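PDB 6EVG: multi-copper Oxidase CueO from Ochrobactrum, which probably acts as a laccase, coupling the oxidation of phenolic and lignin-derived compounds to the reduction of dioxygen through bound copper. Local coordinates for residues T89-G94 with P435-G440; F130-H135 with A139-L144; D177-E182 with I191-H196; K185-D190 with V492-D497. All blocks are in the same frame, centred on the assembly; numbering follows the deposited sequence.

Interaction 1 of 4, residues T89-G94 with P435-G440. With EDO (1,2-ethanediol), chain C.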
# COMPACT_ATOMS: atom_id res chain seq x y z
N THR A 89 -4.60 15.58 -0.62
CA THR A 89 -5.40 14.85 0.34
C THR A 89 -4.52 13.76 0.96
O THR A 89 -3.45 13.49 0.41
CB THR A 89 -6.62 14.11 -0.35
OG1 THR A 89 -6.13 13.20 -1.37
CG2 THR A 89 -7.64 15.02 -0.96
N LEU A 90 -5.01 13.15 2.02
CA LEU A 90 -4.44 11.86 2.47
C LEU A 90 -5.59 10.88 2.65
O LEU A 90 -6.57 11.18 3.35
CB LEU A 90 -3.64 11.98 3.75
CG LEU A 90 -2.37 12.81 3.63
CD1 LEU A 90 -1.71 13.01 4.98
CD2 LEU A 90 -1.34 12.19 2.68
N HIS A 91 -5.46 9.71 2.03
CA HIS A 91 -6.31 8.54 2.27
C HIS A 91 -5.63 7.65 3.32
O HIS A 91 -4.46 7.32 3.17
CB HIS A 91 -6.52 7.77 0.94
CG HIS A 91 -7.03 6.38 1.04
ND1 HIS A 91 -8.10 6.00 1.81
CD2 HIS A 91 -6.61 5.25 0.40
CE1 HIS A 91 -8.29 4.67 1.65
NE2 HIS A 91 -7.40 4.21 0.79
N TRP A 92 -6.39 7.32 4.35
CA TRP A 92 -5.92 6.49 5.46
C TRP A 92 -6.12 5.03 5.02
O TRP A 92 -7.14 4.40 5.32
CB TRP A 92 -6.66 6.83 6.76
CG TRP A 92 -6.77 8.26 7.09
CD1 TRP A 92 -7.92 8.94 7.25
CD2 TRP A 92 -5.70 9.20 7.34
NE1 TRP A 92 -7.68 10.26 7.53
CE2 TRP A 92 -6.32 10.47 7.58
CE3 TRP A 92 -4.30 9.13 7.38
CZ2 TRP A 92 -5.57 11.61 7.84
CZ3 TRP A 92 -3.57 10.26 7.61
CH2 TRP A 92 -4.21 11.50 7.85
N HIS A 93 -5.14 4.54 4.27
CA HIS A 93 -5.17 3.24 3.55
C HIS A 93 -4.94 2.10 4.54
O HIS A 93 -3.81 1.80 4.90
CB HIS A 93 -4.14 3.32 2.45
CG HIS A 93 -4.19 2.23 1.43
ND1 HIS A 93 -3.89 2.50 0.10
CD2 HIS A 93 -4.40 0.90 1.58
CE1 HIS A 93 -3.92 1.33 -0.54
NE2 HIS A 93 -4.22 0.35 0.32
N GLY A 94 -6.04 1.49 4.97
CA GLY A 94 -6.06 0.47 5.98
C GLY A 94 -6.63 0.84 7.31
O GLY A 94 -6.94 -0.00 8.14
N PRO A 435 -3.78 -4.45 -9.50
CA PRO A 435 -4.05 -4.47 -8.03
C PRO A 435 -5.37 -3.76 -7.71
O PRO A 435 -5.52 -2.59 -7.87
CB PRO A 435 -2.83 -3.73 -7.50
CG PRO A 435 -2.45 -2.76 -8.59
CD PRO A 435 -2.78 -3.47 -9.90
N PHE A 436 -6.31 -4.51 -7.18
CA PHE A 436 -7.58 -3.99 -6.71
C PHE A 436 -7.43 -3.40 -5.32
O PHE A 436 -6.92 -4.08 -4.44
CB PHE A 436 -8.57 -5.15 -6.64
CG PHE A 436 -9.90 -4.81 -6.04
CD1 PHE A 436 -10.87 -4.18 -6.80
CD2 PHE A 436 -10.23 -5.15 -4.75
CE1 PHE A 436 -12.11 -3.91 -6.24
CE2 PHE A 436 -11.44 -4.88 -4.20
CZ PHE A 436 -12.40 -4.21 -4.96
N HIS A 437 -7.98 -2.20 -5.08
CA HIS A 437 -8.07 -1.65 -3.73
C HIS A 437 -9.46 -1.09 -3.52
O HIS A 437 -10.01 -0.40 -4.39
CB HIS A 437 -7.00 -0.54 -3.48
CG HIS A 437 -7.14 0.20 -2.18
ND1 HIS A 437 -7.25 -0.47 -0.96
CD2 HIS A 437 -7.14 1.52 -1.88
CE1 HIS A 437 -7.36 0.46 0.01
NE2 HIS A 437 -7.28 1.66 -0.51
N ILE A 438 -10.04 -1.43 -2.36
CA ILE A 438 -11.31 -0.84 -1.92
C ILE A 438 -11.07 -0.01 -0.67
O ILE A 438 -10.43 -0.45 0.28
CB ILE A 438 -12.39 -1.92 -1.74
CG1 ILE A 438 -13.75 -1.27 -1.46
CG2 ILE A 438 -12.05 -2.96 -0.71
CD1 ILE A 438 -14.95 -2.19 -1.75
N HIS A 439 -11.59 1.21 -0.69
CA HIS A 439 -11.61 2.09 0.48
C HIS A 439 -12.84 1.78 1.35
O HIS A 439 -13.92 1.58 0.81
CB HIS A 439 -11.70 3.56 0.09
CG HIS A 439 -10.66 4.06 -0.83
ND1 HIS A 439 -10.28 5.39 -0.81
CD2 HIS A 439 -9.89 3.48 -1.77
CE1 HIS A 439 -9.35 5.58 -1.73
NE2 HIS A 439 -9.09 4.43 -2.33
N GLY A 440 -12.66 1.81 2.67
CA GLY A 440 -13.84 1.74 3.53
C GLY A 440 -14.50 0.40 3.70
O GLY A 440 -15.58 0.31 4.25
C1 EDO C . -12.34 8.06 0.80
O1 EDO C . -11.83 6.74 1.04
C2 EDO C . -12.10 8.63 -0.54
O2 EDO C . -10.72 8.47 -0.93
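A chi1 of 163° swings the His91 imidazole away from its backbone N and out beyond strand 91-93, and His437 does the same from strand 434-438, so the two rings approach from opposite directions. They belong to two His-X-His motifs of the cupredoxin-type multicopper oxidase fold, the kind that binds the trinuclear copper cluster in relatives. Here the nitrogens meet each other instead: His91 NE2 and His437 NE2 are 2.9 Å apart in a nearly straight hydrogen bond (166°). The second histidine of each motif stacks on the first of the other. The His439 ring lies over one face of His91, offset, with centroids 3.6 Å apart and planes 6° from parallel, and His93 NE2 sits over a face of His437, 3.2 Å from its CE1. Histidine suits all four places, since it offers a flat ring for stacking and a nitrogen for a metal or a hydrogen bond. Outside partners take several of the remaining nitrogens: Asp102 takes His91 ND1, His131 meets His93 ND1, and the carbonyl of Asp462 receives His437 ND1. Beside the cluster, in the plane of its ring, His439 ND1 donates to O1 of a bound ethanediol at 2.8 Å.

Interaction 2 of 4, residues F130-H135 with A139-L144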
# COMPACT_ATOMS: atom_id res chain seq x y z
N PHE A 130 -0.58 5.83 4.29
CA PHE A 130 -1.40 6.94 3.82
C PHE A 130 -0.69 7.67 2.73
O PHE A 130 0.56 7.71 2.68
CB PHE A 130 -1.83 7.87 4.99
CG PHE A 130 -0.75 8.33 5.89
CD1 PHE A 130 -0.07 9.51 5.69
CD2 PHE A 130 -0.43 7.62 7.05
CE1 PHE A 130 0.89 9.96 6.59
CE2 PHE A 130 0.57 8.05 7.94
CZ PHE A 130 1.20 9.22 7.70
N HIS A 131 -1.47 8.28 1.84
CA HIS A 131 -0.92 8.85 0.60
C HIS A 131 -2.04 9.62 -0.07
O HIS A 131 -3.21 9.45 0.28
CB HIS A 131 -0.42 7.71 -0.30
CG HIS A 131 -1.48 6.72 -0.62
ND1 HIS A 131 -2.44 6.93 -1.60
CD2 HIS A 131 -1.82 5.56 -0.03
CE1 HIS A 131 -3.26 5.89 -1.61
NE2 HIS A 131 -2.88 5.02 -0.69
N PRO A 132 -1.72 10.44 -1.07
CA PRO A 132 -2.79 11.24 -1.74
C PRO A 132 -3.73 10.33 -2.50
O PRO A 132 -3.37 9.25 -2.98
CB PRO A 132 -2.02 12.13 -2.70
CG PRO A 132 -0.63 12.23 -2.09
CD PRO A 132 -0.41 10.85 -1.55
N HIS A 133 -4.95 10.80 -2.64
CA HIS A 133 -5.96 10.12 -3.45
C HIS A 133 -6.78 11.23 -4.10
O HIS A 133 -7.57 11.92 -3.45
CB HIS A 133 -6.83 9.16 -2.64
CG HIS A 133 -7.72 8.36 -3.53
ND1 HIS A 133 -7.23 7.39 -4.37
CD2 HIS A 133 -9.05 8.43 -3.76
CE1 HIS A 133 -8.24 6.90 -5.08
NE2 HIS A 133 -9.36 7.54 -4.74
N LEU A 134 -6.56 11.41 -5.40
CA LEU A 134 -7.05 12.55 -6.13
C LEU A 134 -7.72 12.09 -7.43
O LEU A 134 -7.58 10.95 -7.86
CB LEU A 134 -5.88 13.51 -6.43
CG LEU A 134 -5.22 14.09 -5.18
CD1 LEU A 134 -3.90 14.74 -5.55
CD2 LEU A 134 -6.13 15.07 -4.48
N HIS A 135 -8.40 13.01 -8.10
CA HIS A 135 -8.99 12.81 -9.43
C HIS A 135 -7.99 13.26 -10.48
O HIS A 135 -7.73 14.45 -10.65
CB HIS A 135 -10.28 13.62 -9.49
CG HIS A 135 -10.93 13.55 -10.83
ND1 HIS A 135 -11.79 14.53 -11.28
CD2 HIS A 135 -10.88 12.61 -11.80
CE1 HIS A 135 -12.18 14.22 -12.50
NE2 HIS A 135 -11.68 13.05 -12.83
N ALA A 139 -1.12 9.94 -9.40
CA ALA A 139 0.17 9.35 -9.79
C ALA A 139 1.32 10.31 -9.59
O ALA A 139 2.40 9.89 -9.13
CB ALA A 139 0.14 8.87 -11.22
N ARG A 140 1.13 11.56 -9.97
CA ARG A 140 2.19 12.53 -9.85
C ARG A 140 2.51 12.82 -8.39
O ARG A 140 3.69 12.88 -7.99
CB ARG A 140 1.79 13.82 -10.57
CG ARG A 140 2.82 14.91 -10.48
CD ARG A 140 2.45 16.12 -11.36
NE ARG A 140 1.11 16.62 -11.05
CZ ARG A 140 0.80 17.31 -9.94
NH1 ARG A 140 1.73 17.75 -9.11
NH2 ARG A 140 -0.43 17.62 -9.70
N GLN A 141 1.48 13.09 -7.59
CA GLN A 141 1.76 13.44 -6.17
C GLN A 141 2.36 12.26 -5.43
O GLN A 141 3.25 12.45 -4.57
CB GLN A 141 0.50 13.95 -5.53
CG GLN A 141 0.09 15.34 -6.00
CD GLN A 141 -0.77 16.09 -5.01
OE1 GLN A 141 -0.96 15.67 -3.87
NE2 GLN A 141 -1.32 17.23 -5.44
N ALA A 142 1.87 11.06 -5.70
CA ALA A 142 2.49 9.86 -5.07
C ALA A 142 3.94 9.70 -5.53
O ALA A 142 4.84 9.52 -4.69
CB ALA A 142 1.69 8.63 -5.41
N HIS A 143 4.20 9.81 -6.82
CA HIS A 143 5.55 9.56 -7.30
C HIS A 143 6.53 10.59 -6.77
O HIS A 143 7.71 10.30 -6.47
CB HIS A 143 5.61 9.50 -8.83
CG HIS A 143 6.88 8.86 -9.30
ND1 HIS A 143 7.07 7.51 -9.23
CD2 HIS A 143 8.05 9.38 -9.76
CE1 HIS A 143 8.33 7.26 -9.61
NE2 HIS A 143 8.97 8.36 -9.91
N LEU A 144 6.09 11.86 -6.64
CA LEU A 144 6.95 12.86 -6.03
C LEU A 144 7.48 12.42 -4.71
O LEU A 144 8.59 12.82 -4.34
CB LEU A 144 6.20 14.19 -5.94
CG LEU A 144 6.11 15.02 -7.24
CD1 LEU A 144 5.04 16.09 -7.11
CD2 LEU A 144 7.44 15.62 -7.58
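Apolar packing against a polar side chain makes this contact: Pro132 and Leu134, in the segment that leaves strand 126-131, rest on Gln141 of helix 138-144, buried within the first cupredoxin domain. Leu134 brings one methyl over the face of the Gln141 amide, CD1 lying 3.5 Å from Gln141 CD and nearly as close to both heteroatoms beside it. The two side chains cross at about a right angle. Pro132 covers another part of the same residue, its CG 3.9 Å from Gln141 OE1 and 4.0 Å from Gln141 CB. Gln141 can reach both because CG is set opposite its own carbonyl carbon (chi1 -72°) and the chain beyond runs extended. Its amide ends are held elsewhere: Thr88 OG1 bonds to OE1, and NE2 donates to the carbonyl of Gly87, which fixes the flip and keeps the flat face turned to the leucine. With Gln141 cut back to an alanine, Thr88 OG1 and the Gly87 carbonyl would probably lose their partner and a gap is likely to open beside the Leu134 methyl. Proline offers a rigid apolar edge, while Pro132 O accepts from His131 ND1 at 2.9 Å, steadying that imidazole. Pro132 is the middle residue of a His-X-His motif, His131-Pro132-His133, characteristic of the trinuclear copper region in multicopper oxidases.

Interaction 3 of 4, residues D177-E182 with I191-H196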
# COMPACT_ATOMS: atom_id res chain seq x y z
N ASP A 177 10.19 2.42 -7.22
CA ASP A 177 11.07 2.55 -8.35
C ASP A 177 11.08 3.96 -8.90
O ASP A 177 10.19 4.76 -8.60
CB ASP A 177 10.78 1.51 -9.45
CG ASP A 177 9.45 1.60 -10.16
OD1 ASP A 177 8.54 2.24 -9.63
OD2 ASP A 177 9.31 0.96 -11.27
N ARG A 178 12.12 4.29 -9.64
CA ARG A 178 12.34 5.63 -10.14
C ARG A 178 12.89 5.57 -11.57
O ARG A 178 13.85 4.87 -11.86
CB ARG A 178 13.43 6.34 -9.32
CG ARG A 178 13.08 6.60 -7.87
CD ARG A 178 11.92 7.59 -7.70
NE ARG A 178 12.27 8.87 -8.26
CZ ARG A 178 11.61 9.99 -7.97
NH1 ARG A 178 10.56 9.96 -7.21
NH2 ARG A 178 12.06 11.16 -8.45
N ARG A 179 12.29 6.39 -12.45
CA ARG A 179 12.88 6.69 -13.75
C ARG A 179 13.96 7.77 -13.61
O ARG A 179 14.92 7.75 -14.38
CB ARG A 179 11.79 7.09 -14.75
CG ARG A 179 12.25 7.37 -16.15
CD ARG A 179 11.16 7.50 -17.16
NE ARG A 179 10.37 6.26 -17.21
CZ ARG A 179 9.19 6.11 -17.82
NH1 ARG A 179 8.67 7.11 -18.49
NH2 ARG A 179 8.55 4.97 -17.76
N VAL A 180 13.75 8.71 -12.68
CA VAL A 180 14.59 9.88 -12.55
C VAL A 180 15.06 10.02 -11.10
O VAL A 180 14.22 10.06 -10.19
CB VAL A 180 13.83 11.13 -12.98
CG1 VAL A 180 14.69 12.38 -12.79
CG2 VAL A 180 13.36 11.00 -14.44
N ILE A 181 16.37 10.10 -10.92
CA ILE A 181 16.96 10.39 -9.61
C ILE A 181 17.73 11.70 -9.55
O ILE A 181 18.23 12.09 -8.48
CB ILE A 181 17.76 9.18 -9.07
CG1 ILE A 181 18.88 8.78 -10.04
CG2 ILE A 181 16.85 7.99 -8.82
CD1 ILE A 181 19.98 9.69 -10.30
N GLU A 182 17.85 12.43 -10.67
CA GLU A 182 18.51 13.74 -10.72
C GLU A 182 17.70 14.63 -11.60
O GLU A 182 17.40 14.29 -12.77
CB GLU A 182 19.93 13.59 -11.25
CG GLU A 182 20.64 14.93 -11.45
CD GLU A 182 21.02 15.73 -10.26
OE1 GLU A 182 21.91 15.24 -9.57
OE2 GLU A 182 20.56 16.98 -10.20
N ILE A 191 2.36 7.88 -23.42
CA ILE A 191 1.11 7.13 -23.63
C ILE A 191 1.27 5.67 -23.23
O ILE A 191 0.31 5.06 -22.69
CB ILE A 191 0.56 7.28 -25.05
CG1 ILE A 191 -0.93 6.77 -25.12
CG2 ILE A 191 1.49 6.75 -26.13
CD1 ILE A 191 -1.83 7.36 -26.21
N MET A 192 2.43 5.08 -23.46
CA MET A 192 2.68 3.72 -23.00
C MET A 192 2.65 3.60 -21.50
O MET A 192 2.18 2.60 -20.97
CB MET A 192 3.99 3.18 -23.59
CG MET A 192 3.83 2.79 -25.06
SD MET A 192 2.77 1.36 -25.38
CE MET A 192 3.82 -0.04 -25.02
N ASP A 193 3.16 4.61 -20.79
CA ASP A 193 3.09 4.63 -19.30
C ASP A 193 1.66 4.72 -18.84
O ASP A 193 1.29 4.07 -17.85
CB ASP A 193 3.88 5.80 -18.73
CG ASP A 193 5.35 5.75 -19.04
OD1 ASP A 193 5.96 4.64 -19.01
OD2 ASP A 193 5.94 6.84 -19.26
N LEU A 194 0.85 5.51 -19.52
CA LEU A 194 -0.57 5.61 -19.09
C LEU A 194 -1.26 4.27 -19.34
O LEU A 194 -2.11 3.83 -18.55
CB LEU A 194 -1.31 6.74 -19.79
CG LEU A 194 -0.83 8.11 -19.47
CD1 LEU A 194 -1.64 9.16 -20.26
CD2 LEU A 194 -0.84 8.41 -17.95
N MET A 195 -0.94 3.60 -20.47
CA MET A 195 -1.60 2.33 -20.79
C MET A 195 -1.12 1.19 -19.91
O MET A 195 -1.93 0.33 -19.49
CB MET A 195 -1.44 1.98 -22.23
CG MET A 195 -2.21 2.92 -23.16
SD MET A 195 -2.12 2.59 -24.90
CE MET A 195 -3.03 1.07 -24.92
N HIS A 196 0.15 1.14 -19.58
CA HIS A 196 0.76 -0.06 -18.94
C HIS A 196 1.21 0.17 -17.51
O HIS A 196 1.58 -0.80 -16.87
CB HIS A 196 1.91 -0.62 -19.80
CG HIS A 196 1.43 -1.06 -21.16
ND1 HIS A 196 0.62 -2.15 -21.36
CD2 HIS A 196 1.54 -0.47 -22.37
CE1 HIS A 196 0.32 -2.27 -22.65
NE2 HIS A 196 0.89 -1.27 -23.29
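Two donors grip OD2 of Asp193: NH1 of Arg179, at 2.8 Å, and the backbone N of Asp190. The arginine comes end-on, one nitrogen for each carboxylate oxygen, and its NH2 reaches Asp193 OD1 at 2.9 Å along an almost straight N-H line (177°). Both oxygens lie close to the guanidinium plane, yet the carboxylate is turned 41° against it. As a result NH1 meets OD2 on the syn side, while NH2 comes to OD1 from above the carboxylate plane. Arg179 spans the distance with CG placed opposite its backbone N and a bend at chi3 (-60°), a reach that suits a long, charged residue at the exposed end of the contact. Its NH2 also donates to the carbonyl of Arg199, so the guanidinium is held at more than one point. Next to it Arg178, at the end of strand 170-178, folds over the loop that follows, NE and NH2 both donating to Val180 O. Asp193 sits in the first turn of helix 191-196, where a negative charge would probably be eased by the backbone N-H groups at the helix start. Asp190 is the N-cap residue, and the bond from its backbone N to Asp193 is consistent with a capping box: a helix start tied by salt bridge to the loop after strand 170-178.

Interaction 4 of 4, residues K185-D190 with V492-D497. With CU (copper (II) ion), chain B.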
# COMPACT_ATOMS: atom_id res chain seq x y z
N LYS A 185 12.43 17.09 -13.65
CA LYS A 185 11.36 16.44 -14.45
C LYS A 185 11.34 14.99 -14.05
O LYS A 185 12.05 14.17 -14.65
CB LYS A 185 11.62 16.64 -15.95
CG LYS A 185 11.56 18.07 -16.38
CD LYS A 185 11.77 18.12 -17.88
CE LYS A 185 11.57 19.49 -18.46
NZ LYS A 185 11.85 19.35 -19.92
N VAL A 186 10.62 14.68 -12.97
CA VAL A 186 10.70 13.36 -12.36
C VAL A 186 9.56 12.42 -12.77
O VAL A 186 9.75 11.20 -12.77
CB VAL A 186 10.82 13.43 -10.83
CG1 VAL A 186 12.09 14.15 -10.43
CG2 VAL A 186 9.61 14.08 -10.18
N TYR A 187 8.38 12.96 -13.09
CA TYR A 187 7.21 12.16 -13.45
C TYR A 187 6.61 12.70 -14.72
O TYR A 187 5.89 13.67 -14.70
CB TYR A 187 6.17 12.12 -12.33
CG TYR A 187 4.95 11.28 -12.67
CD1 TYR A 187 5.02 9.90 -12.77
CD2 TYR A 187 3.73 11.86 -13.01
CE1 TYR A 187 3.94 9.14 -13.18
CE2 TYR A 187 2.66 11.14 -13.41
CZ TYR A 187 2.75 9.76 -13.51
OH TYR A 187 1.67 9.04 -13.98
N GLU A 188 7.02 12.10 -15.85
CA GLU A 188 6.65 12.57 -17.16
C GLU A 188 6.13 11.38 -17.98
O GLU A 188 6.82 10.86 -18.91
CB GLU A 188 7.86 13.22 -17.86
CG GLU A 188 8.44 14.36 -17.08
CD GLU A 188 7.56 15.57 -17.03
OE1 GLU A 188 6.86 15.82 -18.01
OE2 GLU A 188 7.62 16.32 -15.98
N PRO A 189 4.94 10.88 -17.65
CA PRO A 189 4.49 9.66 -18.31
C PRO A 189 4.12 9.92 -19.78
O PRO A 189 3.57 10.93 -20.12
CB PRO A 189 3.23 9.30 -17.54
CG PRO A 189 2.73 10.62 -17.00
CD PRO A 189 3.99 11.33 -16.65
N ASP A 190 4.44 8.94 -20.62
CA ASP A 190 4.02 8.95 -22.00
C ASP A 190 2.84 8.00 -22.16
O ASP A 190 2.29 7.46 -21.21
CB ASP A 190 5.18 8.64 -22.91
CG ASP A 190 5.74 7.27 -22.78
OD1 ASP A 190 5.05 6.31 -22.33
OD2 ASP A 190 6.95 7.12 -23.19
N VAL A 492 -2.63 0.67 -9.87
CA VAL A 492 -1.69 1.24 -10.82
C VAL A 492 -2.14 2.68 -11.02
O VAL A 492 -3.22 2.93 -11.50
CB VAL A 492 -1.67 0.44 -12.16
CG1 VAL A 492 -0.89 1.18 -13.22
CG2 VAL A 492 -1.06 -0.91 -11.92
N LEU A 493 -1.32 3.61 -10.55
CA LEU A 493 -1.84 4.97 -10.38
C LEU A 493 -2.18 5.61 -11.71
O LEU A 493 -3.13 6.44 -11.78
CB LEU A 493 -0.84 5.80 -9.59
CG LEU A 493 -0.52 5.26 -8.20
CD1 LEU A 493 0.39 6.24 -7.47
CD2 LEU A 493 -1.79 5.02 -7.39
N GLU A 494 -1.46 5.28 -12.78
CA GLU A 494 -1.83 5.76 -14.11
C GLU A 494 -3.23 5.30 -14.51
O GLU A 494 -4.02 6.08 -15.10
CB GLU A 494 -0.81 5.29 -15.13
CG GLU A 494 0.53 5.97 -15.00
CD GLU A 494 1.30 5.66 -13.73
OE1 GLU A 494 1.37 4.45 -13.37
OE2 GLU A 494 1.87 6.61 -13.14
N HIS A 495 -3.57 4.06 -14.17
CA HIS A 495 -4.88 3.48 -14.56
C HIS A 495 -5.97 4.21 -13.78
O HIS A 495 -7.02 4.55 -14.35
CB HIS A 495 -4.92 1.99 -14.29
CG HIS A 495 -4.04 1.21 -15.20
ND1 HIS A 495 -3.92 -0.15 -14.99
CD2 HIS A 495 -3.30 1.56 -16.28
CE1 HIS A 495 -3.14 -0.58 -15.98
NE2 HIS A 495 -2.74 0.43 -16.75
N GLU A 496 -5.78 4.38 -12.47
CA GLU A 496 -6.75 5.12 -11.67
C GLU A 496 -6.96 6.56 -12.26
O GLU A 496 -8.08 7.02 -12.38
CB GLU A 496 -6.16 5.20 -10.25
CG GLU A 496 -6.97 5.91 -9.24
CD GLU A 496 -6.13 6.15 -7.98
OE1 GLU A 496 -5.46 5.27 -7.50
OE2 GLU A 496 -6.16 7.22 -7.64
N ASP A 497 -5.85 7.22 -12.61
CA ASP A 497 -5.92 8.61 -13.10
C ASP A 497 -6.65 8.71 -14.45
O ASP A 497 -7.25 9.74 -14.71
CB ASP A 497 -4.54 9.24 -13.23
CG ASP A 497 -3.90 9.71 -11.92
OD1 ASP A 497 -4.64 9.89 -10.92
OD2 ASP A 497 -2.69 9.99 -11.95
CU CU B . -4.77 -1.31 -13.60
O HOH W 1 -1.11 9.82 -14.37
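The Tyr187-Glu494 hydrogen bond ties the loop before helix 191-196 to helix 493-497, the short helix that carries a copper ligand in the last cupredoxin domain. It is short and direct: Tyr187 OH donates to Glu494 OE2 at 2.6 Å, on the lone pair turned away from the other carboxylate oxygen. The acceptor lies at the edge of the phenol, with ring and carboxylate planes 41° apart, and a bend at chi2 (67°) curls the buried glutamate toward it. Asn229 ND2 also bonds to OE2, and the backbone N of Phe198 to OE1, so a carboxylate fits where several donors converge. A water gives the second polar link, donating to Tyr187 OH and to Asp497 OD2, each at 2.9 Å. Packing steadies the ring: Pro189 CD lies over one face, and Phe198 meets it edge-to-face. A phenylalanine in place of Tyr187 would probably keep that packing but leave Glu494 OE2 short of a donor and the bridging water without one acceptor. The metal bond stands one residue further on. His495 shares the copper with His434 and Cys490; the CG1 methyl of Val492 covers one face of its ring, His495 NE2 is held by the Met195 carbonyl, and His495 ND1 meets the copper ion at 2.0 Å.

How the interactions relate
Interactions 1 and 2 meet in one sheet, where strands 91-93 and 126-131 are neighbours: His93 ND1 lies 2.8 Å from His131 NE2, and the His133 ring meets His439. Histidines from the His-X-His motifs of both contacts thus come together where relatives bind the trinuclear copper cluster. Interaction 2 leads on to interaction 4, for Ala139 N reaches Asp497 OD2 at 3.0 Å. Interactions 3 and 4 lie closest, their centres about 7 Å apart, and meet at the copper ligand, where Met195 O stands 2.9 Å from His495 NE2. Interaction 1 is about 18 Å from interaction 4 between centres, yet Pro435 packs on Val492, and the His437 side chain is about 10 Å from the copper.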